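Side-chain contacts in glutathione S-transferase (PDB 4ISD), which binds glutathione and, as a member of the glutathione transferase family, probably catalyses its conjugation to electrophilic substrates: residues A14-A19 with V208-D213; R101-Q106 with G161-W166; R105-W110 with T171-M176; M176-V181 with R197-P202. All coordinates share one frame; numbering follows the deposited sequence.

Interaction 1: residues A14-A19 with V208-D213; sequences ADYVSA and VKQKRD
Tyr16 carries this contact, packing its ring against the last turn of helix 202-212 where Gln210 and Lys211 lie alongside the loop that follows strand 8-13. The interaction with the ring face is a CH-pi contact: Lys211 CA lies 4.2 Å from the centroid of the Tyr16 ring, 25° off its normal and displaced toward the rim. The aromatic group reaches the helix because the first torsion of Tyr16 (chi1 -72°) turns CG away from its own carbonyl carbon.

Van der Waals packing extends the contact. Tyr16 CB rests 3.6 Å from Lys211 CB, an aliphatic pair, and the extended lysine chain runs past the tyrosine in the opposite direction, bringing its CE to 4.1 Å from Asp15 O. At the other end, Gln210 CG touches Tyr16 CE2 at 3.4 Å. The bent glutamine side chain turns its amide to within 27° of the ring plane.

Ile37 and Thr39 of strand 36-40 and the ring of Trp207 also meet Tyr16, which is buried between the sheet of the thioredoxin-like domain and the final helix. Two residues further along the loop, Ser18 touches glutathione and its OG caps the helix that follows.

With no hydrogen bond across the two segments, the junction rests on dispersion and CH-pi contact: Gln210 NE2 lies 3.5 Å from Tyr16 OH without bonding to it, while the lysine ammonium runs on past the tyrosine backbone.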
loop_
_atom_site.group_PDB
_atom_site.type_symbol
_atom_site.label_atom_id
_atom_site.label_comp_id
_atom_site.label_asym_id
_atom_site.label_seq_id
_atom_site.Cartn_x
_atom_site.Cartn_y
_atom_site.Cartn_z
ATOM N N ALA A 14 -1.667 -5.451 21.538
ATOM C CA ALA A 14 -2.323 -5.482 22.847
ATOM C C ALA A 14 -2.474 -4.099 23.474
ATOM O O ALA A 14 -3.276 -3.918 24.395
ATOM C CB ALA A 14 -1.584 -6.412 23.801
ATOM N N ASP A 15 -1.704 -3.135 22.968
ATOM C CA ASP A 15 -1.703 -1.767 23.491
ATOM C C ASP A 15 -2.643 -0.808 22.761
ATOM O O ASP A 15 -2.765 0.351 23.146
ATOM C CB ASP A 15 -0.287 -1.194 23.485
ATOM C CG ASP A 15 0.593 -1.833 24.528
ATOM O OD1 ASP A 15 0.042 -2.382 25.508
ATOM O OD2 ASP A 15 1.832 -1.785 24.373
ATOM N N TYR A 16 -3.291 -1.293 21.706
ATOM C CA TYR A 16 -4.242 -0.491 20.936
ATOM C C TYR A 16 -3.634 0.818 20.432
ATOM O O TYR A 16 -4.332 1.811 20.226
ATOM C CB TYR A 16 -5.509 -0.232 21.758
ATOM C CG TYR A 16 -6.371 -1.465 21.926
ATOM C CD1 TYR A 16 -6.045 -2.445 22.853
ATOM C CD2 TYR A 16 -7.515 -1.650 21.151
ATOM C CE1 TYR A 16 -6.832 -3.571 23.010
ATOM C CE2 TYR A 16 -8.309 -2.779 21.300
ATOM C CZ TYR A 16 -7.962 -3.734 22.229
ATOM O OH TYR A 16 -8.743 -4.858 22.382
ATOM N N VAL A 17 -2.322 0.803 20.236
ATOM C CA VAL A 17 -1.602 1.994 19.816
ATOM C C VAL A 17 -1.560 2.145 18.294
ATOM O O VAL A 17 -1.821 3.234 17.781
ATOM C CB VAL A 17 -0.181 2.038 20.420
ATOM C CG1 VAL A 17 0.595 3.228 19.881
ATOM C CG2 VAL A 17 -0.261 2.097 21.945
ATOM N N SER A 18 -1.255 1.057 17.582
ATOM C CA SER A 18 -1.143 1.079 16.118
ATOM C C SER A 18 -2.158 1.961 15.364
ATOM O O SER A 18 -3.367 1.820 15.530
ATOM C CB SER A 18 -1.207 -0.337 15.550
ATOM O OG SER A 18 -1.211 -0.311 14.127
ATOM N N ALA A 19 -1.650 2.856 14.523
ATOM C CA ALA A 19 -2.499 3.670 13.667
ATOM C C ALA A 19 -3.172 2.807 12.612
ATOM O O ALA A 19 -4.183 3.194 12.017
ATOM C CB ALA A 19 -1.674 4.725 12.995
ATOM N N VAL A 208 -11.221 4.257 20.743
ATOM C CA VAL A 208 -10.624 4.793 21.973
ATOM C C VAL A 208 -11.341 4.247 23.209
ATOM O O VAL A 208 -10.752 4.152 24.290
ATOM C CB VAL A 208 -10.501 6.357 22.013
ATOM C CG1 VAL A 208 -10.751 6.982 20.635
ATOM C CG2 VAL A 208 -11.409 6.935 23.033
ATOM N N LYS A 209 -12.599 3.853 23.020
ATOM C CA LYS A 209 -13.391 3.200 24.069
ATOM C C LYS A 209 -12.948 1.752 24.302
ATOM O O LYS A 209 -12.861 1.294 25.437
ATOM C CB LYS A 209 -14.890 3.249 23.722
ATOM C CG LYS A 209 -15.752 2.141 24.334
ATOM C CD LYS A 209 -16.297 2.522 25.710
ATOM C CE LYS A 209 -17.525 1.683 26.077
ATOM N NZ LYS A 209 -17.405 1.075 27.435
ATOM N N GLN A 210 -12.682 1.027 23.225
ATOM C CA GLN A 210 -12.228 -0.353 23.362
ATOM C C GLN A 210 -10.831 -0.368 23.979
ATOM O O GLN A 210 -10.533 -1.192 24.850
ATOM C CB GLN A 210 -12.221 -1.053 22.005
ATOM C CG GLN A 210 -11.606 -2.435 22.032
ATOM C CD GLN A 210 -12.636 -3.526 21.882
ATOM O OE1 GLN A 210 -13.768 -3.268 21.460
ATOM N NE2 GLN A 210 -12.256 -4.757 22.224
ATOM N N LYS A 211 -9.989 0.559 23.520
ATOM C CA LYS A 211 -8.652 0.745 24.061
ATOM C C LYS A 211 -8.718 1.057 25.545
ATOM O O LYS A 211 -8.168 0.313 26.358
ATOM C CB LYS A 211 -7.938 1.881 23.339
ATOM C CG LYS A 211 -6.677 2.337 24.054
ATOM C CD LYS A 211 -5.950 3.438 23.298
ATOM C CE LYS A 211 -4.660 3.825 24.017
ATOM N NZ LYS A 211 -3.783 4.685 23.170
ATOM N N ARG A 212 -9.396 2.157 25.885
ATOM C CA ARG A 212 -9.659 2.538 27.276
ATOM C C ARG A 212 -9.944 1.339 28.182
ATOM O O ARG A 212 -9.305 1.179 29.218
ATOM C CB ARG A 212 -10.821 3.525 27.362
ATOM C CG ARG A 212 -10.411 4.966 27.658
ATOM C CD ARG A 212 -11.530 5.733 28.359
ATOM N NE ARG A 212 -12.817 5.593 27.678
ATOM C CZ ARG A 212 -13.191 6.311 26.622
ATOM N NH1 ARG A 212 -12.371 7.223 26.117
ATOM N NH2 ARG A 212 -14.384 6.113 26.071
ATOM N N ASP A 213 -10.888 0.487 27.786
ATOM C CA ASP A 213 -11.139 -0.762 28.506
ATOM C C ASP A 213 -9.912 -1.678 28.436
ATOM O O ASP A 213 -9.934 -2.709 27.763
ATOM C CB ASP A 213 -12.375 -1.479 27.948
ATOM C CG ASP A 213 -13.587 -0.561 27.825
ATOM O OD1 ASP A 213 -13.674 0.423 28.589
ATOM O OD2 ASP A 213 -14.457 -0.819 26.963
#

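Interaction 2: residues R101-Q106 with G161-W166; sequences RALARQ and GVFGDW
Phe163 reaches toward helix 98-113 with the far end of its ring, so that CE1, CZ and CE2 do the touching while CG stays back in the loop. The ring meets the helix obliquely and straddles two consecutive residues. On one side of its tip, CE1 lies 3.6 Å from Leu103 CB; on the other, CE2 lies 3.6 Å from Ala104 CA and 3.7 Å from Ala104 CB. It is therefore the root of the leucine side chain, not its methyl groups, that receives the ring.

A chi1 of -54°, placing CG of Phe163 beside its own backbone N, directs the ring out of the loop, and Val162 CG2 sits 3.4 Å above one face, toward the rim. The loop is drawn into a tight turn by the bond from Gly161 N to Gly164 O (2.7 Å), with a weak return bond from Gly164 N to Gly161 O.

The loop leads into helix 168-177, whose Asp170 accepts a bond from Val162 N and whose Ala169 packs on Ala104. Leu103 also touches Phe69 of the second subunit, while Arg101 and Arg105 form salt bridges to Glu83 of that subunit. Phe163 thus packs against a helix that also takes part in the dimer interface.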
loop_
_atom_site.group_PDB
_atom_site.type_symbol
_atom_site.label_atom_id
_atom_site.label_comp_id
_atom_site.label_asym_id
_atom_site.label_seq_id
_atom_site.Cartn_x
_atom_site.Cartn_y
_atom_site.Cartn_z
ATOM N N ARG A 101 -11.252 7.374 -6.195
ATOM C CA ARG A 101 -10.817 6.131 -5.570
ATOM C C ARG A 101 -9.295 5.991 -5.700
ATOM O O ARG A 101 -8.605 5.650 -4.735
ATOM C CB ARG A 101 -11.513 4.934 -6.218
ATOM C CG ARG A 101 -11.211 3.603 -5.551
ATOM C CD ARG A 101 -11.859 2.462 -6.315
ATOM N NE ARG A 101 -13.266 2.724 -6.595
ATOM C CZ ARG A 101 -13.777 2.848 -7.816
ATOM N NH1 ARG A 101 -13.002 2.732 -8.890
ATOM N NH2 ARG A 101 -15.072 3.082 -7.961
ATOM N N ALA A 102 -8.772 6.291 -6.885
ATOM C CA ALA A 102 -7.329 6.193 -7.104
ATOM C C ALA A 102 -6.556 7.149 -6.177
ATOM O O ALA A 102 -5.440 6.834 -5.730
ATOM C CB ALA A 102 -6.967 6.413 -8.595
ATOM N N LEU A 103 -7.159 8.297 -5.865
ATOM C CA LEU A 103 -6.498 9.269 -4.997
ATOM C C LEU A 103 -6.470 8.821 -3.528
ATOM O O LEU A 103 -5.499 9.089 -2.794
ATOM C CB LEU A 103 -7.139 10.651 -5.132
ATOM C CG LEU A 103 -6.954 11.264 -6.515
ATOM C CD1 LEU A 103 -7.506 12.660 -6.576
ATOM C CD2 LEU A 103 -5.478 11.246 -6.901
ATOM N N ALA A 104 -7.529 8.142 -3.096
ATOM C CA ALA A 104 -7.561 7.634 -1.735
ATOM C C ALA A 104 -6.540 6.501 -1.611
ATOM O O ALA A 104 -5.781 6.432 -0.640
ATOM C CB ALA A 104 -8.964 7.159 -1.376
ATOM N N ARG A 105 -6.513 5.627 -2.612
ATOM C CA ARG A 105 -5.524 4.566 -2.664
ATOM C C ARG A 105 -4.106 5.125 -2.625
ATOM O O ARG A 105 -3.240 4.625 -1.884
ATOM C CB ARG A 105 -5.730 3.716 -3.907
ATOM C CG ARG A 105 -6.873 2.713 -3.770
ATOM C CD ARG A 105 -7.150 2.076 -5.113
ATOM N NE ARG A 105 -8.158 1.032 -5.061
ATOM C CZ ARG A 105 -8.945 0.726 -6.086
ATOM N NH1 ARG A 105 -8.844 1.410 -7.226
ATOM N NH2 ARG A 105 -9.840 -0.249 -5.965
ATOM N N GLN A 106 -3.872 6.168 -3.413
ATOM C CA GLN A 106 -2.614 6.901 -3.321
ATOM C C GLN A 106 -2.300 7.413 -1.908
ATOM O O GLN A 106 -1.184 7.237 -1.412
ATOM C CB GLN A 106 -2.608 8.072 -4.285
ATOM C CG GLN A 106 -1.525 9.082 -3.978
ATOM C CD GLN A 106 -1.493 10.201 -4.996
ATOM O OE1 GLN A 106 -0.653 10.207 -5.913
ATOM N NE2 GLN A 106 -2.421 11.154 -4.853
ATOM N N GLY A 161 -14.295 15.368 4.459
ATOM C CA GLY A 161 -13.082 14.598 4.234
ATOM C C GLY A 161 -12.255 15.304 3.172
ATOM O O GLY A 161 -12.694 16.319 2.620
ATOM N N VAL A 162 -11.060 14.792 2.893
ATOM C CA VAL A 162 -10.209 15.369 1.851
ATOM C C VAL A 162 -10.880 15.296 0.474
ATOM O O VAL A 162 -10.608 16.114 -0.412
ATOM C CB VAL A 162 -8.788 14.690 1.777
ATOM C CG1 VAL A 162 -7.937 15.043 2.999
ATOM C CG2 VAL A 162 -8.903 13.187 1.624
ATOM N N PHE A 163 -11.757 14.318 0.287
ATOM C CA PHE A 163 -12.420 14.183 -1.001
ATOM C C PHE A 163 -13.896 14.607 -0.939
ATOM O O PHE A 163 -14.602 14.597 -1.945
ATOM C CB PHE A 163 -12.247 12.757 -1.552
ATOM C CG PHE A 163 -10.811 12.312 -1.625
ATOM C CD1 PHE A 163 -9.902 12.991 -2.431
ATOM C CD2 PHE A 163 -10.365 11.220 -0.887
ATOM C CE1 PHE A 163 -8.572 12.598 -2.498
ATOM C CE2 PHE A 163 -9.024 10.815 -0.950
ATOM C CZ PHE A 163 -8.134 11.505 -1.756
ATOM N N GLY A 164 -14.347 15.009 0.243
ATOM C CA GLY A 164 -15.738 15.368 0.456
ATOM C C GLY A 164 -16.331 14.388 1.445
ATOM O O GLY A 164 -16.078 14.491 2.648
ATOM N N ASP A 165 -17.091 13.415 0.942
ATOM C CA ASP A 165 -17.566 12.327 1.791
ATOM C C ASP A 165 -16.393 11.614 2.457
ATOM O O ASP A 165 -15.301 11.479 1.871
ATOM C CB ASP A 165 -18.405 11.328 0.989
ATOM C CG ASP A 165 -19.791 11.862 0.650
ATOM O OD1 ASP A 165 -20.327 12.701 1.413
ATOM O OD2 ASP A 165 -20.345 11.439 -0.379
ATOM N N TRP A 166 -16.607 11.177 3.692
ATOM C CA TRP A 166 -15.583 10.438 4.415
ATOM C C TRP A 166 -15.171 9.186 3.646
ATOM O O TRP A 166 -16.002 8.532 3.016
ATOM C CB TRP A 166 -16.089 10.042 5.799
ATOM C CG TRP A 166 -15.137 9.164 6.554
ATOM C CD1 TRP A 166 -14.144 9.567 7.400
ATOM C CD2 TRP A 166 -15.092 7.733 6.543
ATOM N NE1 TRP A 166 -13.478 8.472 7.917
ATOM C CE2 TRP A 166 -14.044 7.339 7.402
ATOM C CE3 TRP A 166 -15.833 6.751 5.882
ATOM C CZ2 TRP A 166 -13.727 6.011 7.622
ATOM C CZ3 TRP A 166 -15.511 5.430 6.098
ATOM C CH2 TRP A 166 -14.464 5.072 6.955
#

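Interaction 3: residues R105-W110 with T171-M176; sequences RQLQAW and TDFALM
Two helices of the all-helical C-terminal domain, 98-113 and 168-177, meet here in the buried interior of the glutathione transferase fold, one polar pair and one apolar pair spanning the gap. The polar pair is Gln108 with Asp172. Gln108 NE2 donates to Asp172 OD2 at 2.6 Å in a nearly straight bond (169°), with the acceptor lying in the amide plane and the N-H arriving nearly head-on to the C-O bond. Amide and carboxylate are almost coplanar, 20° apart. The glutamine is extended beyond CG, which lets its terminal nitrogen reach the aspartate although the side chain does not set out directly toward it.

Beside them, Leu107 crosses Phe173 at about a right angle. Leu107 CD1 stands 4.0 Å above the ring plane, offset toward the rim, and 4.1 Å from Phe173 CD1. With CG anti to the backbone N (chi1 -177°), the leucine projects both methyl groups at the aromatic side chain. Val162 packs on both residues.

Asp172 has further partners: OD2 forms a salt bridge with Arg112, a residue of the glutathione pocket, and OD1 bonds to Ser23 on helix 19-31 of the thioredoxin-like domain. Both carboxylate oxygens are thus satisfied within the protein interior. Arg112 would balance the buried negative charge, and is itself held by Asp172 and by Gln108 O, an arrangement consistent with a second shell behind the pocket arginine.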
loop_
_atom_site.group_PDB
_atom_site.type_symbol
_atom_site.label_atom_id
_atom_site.label_comp_id
_atom_site.label_asym_id
_atom_site.label_seq_id
_atom_site.Cartn_x
_atom_site.Cartn_y
_atom_site.Cartn_z
ATOM N N ARG A 105 -6.513 5.627 -2.612
ATOM C CA ARG A 105 -5.524 4.566 -2.664
ATOM C C ARG A 105 -4.106 5.125 -2.625
ATOM O O ARG A 105 -3.240 4.625 -1.884
ATOM C CB ARG A 105 -5.730 3.716 -3.907
ATOM C CG ARG A 105 -6.873 2.713 -3.770
ATOM C CD ARG A 105 -7.150 2.076 -5.113
ATOM N NE ARG A 105 -8.158 1.032 -5.061
ATOM C CZ ARG A 105 -8.945 0.726 -6.086
ATOM N NH1 ARG A 105 -8.844 1.410 -7.226
ATOM N NH2 ARG A 105 -9.840 -0.249 -5.965
ATOM N N GLN A 106 -3.872 6.168 -3.413
ATOM C CA GLN A 106 -2.614 6.901 -3.321
ATOM C C GLN A 106 -2.300 7.413 -1.908
ATOM O O GLN A 106 -1.184 7.237 -1.412
ATOM C CB GLN A 106 -2.608 8.072 -4.285
ATOM C CG GLN A 106 -1.525 9.082 -3.978
ATOM C CD GLN A 106 -1.493 10.201 -4.996
ATOM O OE1 GLN A 106 -0.653 10.207 -5.913
ATOM N NE2 GLN A 106 -2.421 11.154 -4.853
ATOM N N LEU A 107 -3.272 8.050 -1.261
ATOM C CA LEU A 107 -3.024 8.628 0.061
ATOM C C LEU A 107 -2.672 7.537 1.093
ATOM O O LEU A 107 -1.674 7.665 1.821
ATOM C CB LEU A 107 -4.205 9.502 0.509
ATOM C CG LEU A 107 -4.172 10.286 1.833
ATOM C CD1 LEU A 107 -2.876 11.078 2.005
ATOM C CD2 LEU A 107 -5.392 11.219 1.933
ATOM N N GLN A 108 -3.465 6.462 1.121
ATOM C CA GLN A 108 -3.193 5.291 1.975
ATOM C C GLN A 108 -1.779 4.731 1.817
ATOM O O GLN A 108 -1.093 4.466 2.801
ATOM C CB GLN A 108 -4.210 4.172 1.709
ATOM C CG GLN A 108 -5.625 4.510 2.164
ATOM C CD GLN A 108 -6.404 3.279 2.559
ATOM O OE1 GLN A 108 -6.877 2.529 1.696
ATOM N NE2 GLN A 108 -6.530 3.045 3.876
ATOM N N ALA A 109 -1.345 4.547 0.578
ATOM C CA ALA A 109 -0.023 3.982 0.310
ATOM C C ALA A 109 1.074 4.956 0.709
ATOM O O ALA A 109 2.134 4.561 1.219
ATOM C CB ALA A 109 0.113 3.618 -1.172
ATOM N N TRP A 110 0.829 6.234 0.448
ATOM C CA TRP A 110 1.827 7.242 0.737
ATOM C C TRP A 110 2.078 7.239 2.230
ATOM O O TRP A 110 3.223 7.122 2.681
ATOM C CB TRP A 110 1.355 8.618 0.289
ATOM C CG TRP A 110 2.431 9.657 0.363
ATOM C CD1 TRP A 110 3.787 9.455 0.290
ATOM C CD2 TRP A 110 2.243 11.064 0.550
ATOM N NE1 TRP A 110 4.449 10.658 0.409
ATOM C CE2 TRP A 110 3.522 11.657 0.566
ATOM C CE3 TRP A 110 1.120 11.875 0.680
ATOM C CZ2 TRP A 110 3.698 13.033 0.720
ATOM C CZ3 TRP A 110 1.300 13.231 0.831
ATOM C CH2 TRP A 110 2.581 13.800 0.853
ATOM N N THR A 171 -9.315 8.847 7.981
ATOM C CA THR A 171 -8.863 8.368 9.288
ATOM C C THR A 171 -7.344 8.238 9.271
ATOM O O THR A 171 -6.658 8.679 10.197
ATOM C CB THR A 171 -9.426 6.980 9.620
ATOM O OG1 THR A 171 -10.833 6.958 9.365
ATOM C CG2 THR A 171 -9.169 6.636 11.080
ATOM N N ASP A 172 -6.830 7.631 8.202
ATOM C CA ASP A 172 -5.402 7.399 8.067
ATOM C C ASP A 172 -4.640 8.706 8.050
ATOM O O ASP A 172 -3.606 8.842 8.713
ATOM C CB ASP A 172 -5.119 6.623 6.783
ATOM C CG ASP A 172 -5.505 5.173 6.895
ATOM O OD1 ASP A 172 -5.785 4.730 8.042
ATOM O OD2 ASP A 172 -5.514 4.486 5.845
ATOM N N PHE A 173 -5.165 9.661 7.282
ATOM C CA PHE A 173 -4.561 10.982 7.163
ATOM C C PHE A 173 -4.558 11.687 8.519
ATOM O O PHE A 173 -3.531 12.234 8.945
ATOM C CB PHE A 173 -5.325 11.831 6.148
ATOM C CG PHE A 173 -4.535 12.980 5.610
ATOM C CD1 PHE A 173 -3.148 12.934 5.595
ATOM C CD2 PHE A 173 -5.172 14.103 5.110
ATOM C CE1 PHE A 173 -2.408 13.978 5.091
ATOM C CE2 PHE A 173 -4.440 15.162 4.614
ATOM C CZ PHE A 173 -3.052 15.099 4.603
ATOM N N ALA A 174 -5.709 11.655 9.192
ATOM C CA ALA A 174 -5.876 12.353 10.459
ATOM C C ALA A 174 -4.911 11.814 11.497
ATOM O O ALA A 174 -4.257 12.595 12.204
ATOM C CB ALA A 174 -7.298 12.245 10.946
ATOM N N LEU A 175 -4.803 10.488 11.580
ATOM C CA LEU A 175 -3.794 9.876 12.455
ATOM C C LEU A 175 -2.396 10.384 12.138
ATOM O O LEU A 175 -1.676 10.812 13.039
ATOM C CB LEU A 175 -3.830 8.349 12.389
ATOM C CG LEU A 175 -5.217 7.821 12.751
ATOM C CD1 LEU A 175 -5.253 6.301 12.894
ATOM C CD2 LEU A 175 -5.706 8.509 14.009
ATOM N N MET A 176 -2.027 10.361 10.855
ATOM C CA MET A 176 -0.678 10.775 10.444
ATOM C C MET A 176 -0.442 12.241 10.744
ATOM O O MET A 176 0.637 12.605 11.213
ATOM C CB MET A 176 -0.443 10.494 8.956
ATOM C CG MET A 176 0.959 10.840 8.435
ATOM S SD MET A 176 2.355 9.834 9.044
ATOM C CE MET A 176 1.599 8.227 9.249
#

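Interaction 4: residues M176-V181 with R197-P202; sequences MLNRLV and RQWARP
The indole of Trp199 and the amide of Asn178 stand nearly perpendicular, their planes 81° apart, and meet at the pyrrole edge of the tryptophan. Asn178 OD1 approaches that edge close to the ring plane and accepts a hydrogen bond from Trp199 NE1 at 3.2 Å. The oxygen is tilted somewhat from the indole plane, and the bond is bent, with an N-H...O angle of 150°. Seen from the acceptor, the donor is likewise tilted off the carbonyl plane. Leu175 CD2 packs against the rim at Trp199 CZ2, to one side of the ring plane, while Val208 CG1 lies 4.0 Å from Trp199 CZ3.

The contact joins the ends of two helices in the all-helical C-terminal domain. Asn178 lies in the 3-10 turns that follow helix 168-177, where Leu180 N bonds to Leu177 O (3.1 Å). Trp199 belongs to the last turn of helix 189-199, where Ala200 N bonds to Arg197 O at 3.1 Å before the chain turns into helix 202-212. Backbone atoms here are well apart, with the CA atoms of Asn178 and Trp199 10.8 Å from each other, so the two side chains bridge the distance alone. The first torsion of Asn178 (chi1 -82°) swings its amide to the backbone N side, toward the tryptophan. Further along the chain, Cys183 forms a disulfide with Cys144 of helix 139-154.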
loop_
_atom_site.group_PDB
_atom_site.type_symbol
_atom_site.label_atom_id
_atom_site.label_comp_id
_atom_site.label_asym_id
_atom_site.label_seq_id
_atom_site.Cartn_x
_atom_site.Cartn_y
_atom_site.Cartn_z
ATOM N N MET A 176 -2.027 10.361 10.855
ATOM C CA MET A 176 -0.678 10.775 10.444
ATOM C C MET A 176 -0.442 12.241 10.744
ATOM O O MET A 176 0.637 12.605 11.213
ATOM C CB MET A 176 -0.443 10.494 8.956
ATOM C CG MET A 176 0.959 10.840 8.435
ATOM S SD MET A 176 2.355 9.834 9.044
ATOM C CE MET A 176 1.599 8.227 9.249
ATOM N N LEU A 177 -1.456 13.083 10.512
ATOM C CA LEU A 177 -1.310 14.521 10.759
ATOM C C LEU A 177 -0.966 14.866 12.208
ATOM O O LEU A 177 -0.541 15.978 12.488
ATOM C CB LEU A 177 -2.539 15.312 10.298
ATOM C CG LEU A 177 -2.748 15.360 8.780
ATOM C CD1 LEU A 177 -4.109 15.955 8.446
ATOM C CD2 LEU A 177 -1.617 16.120 8.082
ATOM N N ASN A 178 -1.120 13.914 13.124
ATOM C CA ASN A 178 -0.778 14.177 14.520
ATOM C C ASN A 178 0.729 14.281 14.752
ATOM O O ASN A 178 1.173 14.605 15.855
ATOM C CB ASN A 178 -1.428 13.151 15.458
ATOM C CG ASN A 178 -2.886 13.494 15.780
ATOM O OD1 ASN A 178 -3.828 12.919 15.210
ATOM N ND2 ASN A 178 -3.075 14.449 16.692
ATOM N N ARG A 179 1.508 14.020 13.704
ATOM C CA ARG A 179 2.963 14.107 13.780
ATOM C C ARG A 179 3.424 15.533 13.545
ATOM O O ARG A 179 4.608 15.853 13.721
ATOM C CB ARG A 179 3.619 13.202 12.740
ATOM C CG ARG A 179 3.288 11.736 12.882
ATOM C CD ARG A 179 3.932 11.125 14.107
ATOM N NE ARG A 179 3.829 9.671 14.058
ATOM C CZ ARG A 179 4.544 8.844 14.812
ATOM N NH1 ARG A 179 4.387 7.530 14.693
ATOM N NH2 ARG A 179 5.420 9.333 15.679
ATOM N N LEU A 180 2.491 16.385 13.128
ATOM C CA LEU A 180 2.808 17.784 12.878
ATOM C C LEU A 180 3.202 18.463 14.187
ATOM O O LEU A 180 3.971 19.431 14.199
ATOM C CB LEU A 180 1.624 18.495 12.223
ATOM C CG LEU A 180 1.386 18.125 10.755
ATOM C CD1 LEU A 180 0.228 18.941 10.191
ATOM C CD2 LEU A 180 2.652 18.362 9.949
ATOM N N VAL A 181 2.696 17.916 15.286
ATOM C CA VAL A 181 2.982 18.432 16.613
ATOM C C VAL A 181 4.485 18.408 16.925
ATOM O O VAL A 181 4.973 19.234 17.708
ATOM C CB VAL A 181 2.167 17.684 17.705
ATOM C CG1 VAL A 181 2.765 16.323 17.973
ATOM C CG2 VAL A 181 2.127 18.482 18.979
ATOM N N ARG A 197 -12.395 16.769 13.722
ATOM C CA ARG A 197 -13.544 16.226 13.000
ATOM C C ARG A 197 -13.425 14.699 12.876
ATOM O O ARG A 197 -14.332 13.947 13.274
ATOM C CB ARG A 197 -13.477 16.828 11.599
ATOM C CG ARG A 197 -14.762 17.165 10.916
ATOM C CD ARG A 197 -14.421 17.689 9.498
ATOM N NE ARG A 197 -13.600 18.901 9.530
ATOM C CZ ARG A 197 -12.934 19.400 8.488
ATOM N NH1 ARG A 197 -12.953 18.775 7.316
ATOM N NH2 ARG A 197 -12.223 20.522 8.623
ATOM N N GLN A 198 -12.294 14.263 12.314
ATOM C CA GLN A 198 -12.030 12.853 12.037
ATOM C C GLN A 198 -11.902 11.971 13.285
ATOM O O GLN A 198 -12.331 10.822 13.266
ATOM C CB GLN A 198 -10.789 12.702 11.147
ATOM C CG GLN A 198 -10.925 13.304 9.743
ATOM C CD GLN A 198 -12.148 12.792 8.999
ATOM O OE1 GLN A 198 -12.555 11.649 9.185
ATOM N NE2 GLN A 198 -12.753 13.644 8.163
ATOM N N TRP A 199 -11.304 12.495 14.355
ATOM C CA TRP A 199 -11.257 11.776 15.643
ATOM C C TRP A 199 -12.619 11.648 16.342
ATOM O O TRP A 199 -12.767 10.852 17.271
ATOM C CB TRP A 199 -10.263 12.437 16.607
ATOM C CG TRP A 199 -8.879 11.928 16.450
ATOM C CD1 TRP A 199 -7.888 12.453 15.669
ATOM C CD2 TRP A 199 -8.324 10.761 17.078
ATOM N NE1 TRP A 199 -6.745 11.685 15.780
ATOM C CE2 TRP A 199 -6.990 10.645 16.640
ATOM C CE3 TRP A 199 -8.828 9.810 17.972
ATOM C CZ2 TRP A 199 -6.156 9.619 17.071
ATOM C CZ3 TRP A 199 -8.007 8.799 18.391
ATOM C CH2 TRP A 199 -6.682 8.704 17.938
ATOM N N ALA A 200 -13.604 12.429 15.896
ATOM C CA ALA A 200 -14.924 12.472 16.532
ATOM C C ALA A 200 -15.952 11.501 15.941
ATOM O O ALA A 200 -17.077 11.411 16.434
ATOM C CB ALA A 200 -15.488 13.924 16.521
ATOM N N ARG A 201 -15.586 10.788 14.882
ATOM C CA ARG A 201 -16.489 9.797 14.297
ATOM C C ARG A 201 -16.800 8.712 15.326
ATOM O O ARG A 201 -15.919 8.300 16.075
ATOM C CB ARG A 201 -15.886 9.202 13.014
ATOM C CG ARG A 201 -15.713 10.243 11.900
ATOM C CD ARG A 201 -15.364 9.639 10.567
ATOM N NE ARG A 201 -16.386 8.708 10.102
ATOM C CZ ARG A 201 -17.399 9.042 9.308
ATOM N NH1 ARG A 201 -17.541 10.290 8.883
ATOM N NH2 ARG A 201 -18.276 8.121 8.939
ATOM N N PRO A 202 -18.070 8.295 15.417
ATOM C CA PRO A 202 -18.384 7.217 16.360
ATOM C C PRO A 202 -17.507 5.974 16.158
ATOM O O PRO A 202 -17.207 5.313 17.153
ATOM C CB PRO A 202 -19.851 6.910 16.058
ATOM C CG PRO A 202 -20.397 8.190 15.560
ATOM C CD PRO A 202 -19.288 8.930 14.875
#

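Overall arrangement
Interactions 2, 3 and 4 all lie within the C-terminal helical domain, whereas interaction 1 joins that domain's last helix to the thioredoxin-like domain. Interactions 2 and 3 are neighbours, centres about 9 Å apart; they share helix 98-113 and both touch the second subunit. Helix 168-177 links interaction 3 to interaction 4, whose centres are about 11 Å apart. Interaction 1 spans nearly the whole chain and encloses the others in sequence. Its centre is about 25 Å from that of interaction 2, on the opposite side of the chain's centre. Packing therefore runs from the dimer interface through the buried core beside glutathione to the domain boundary.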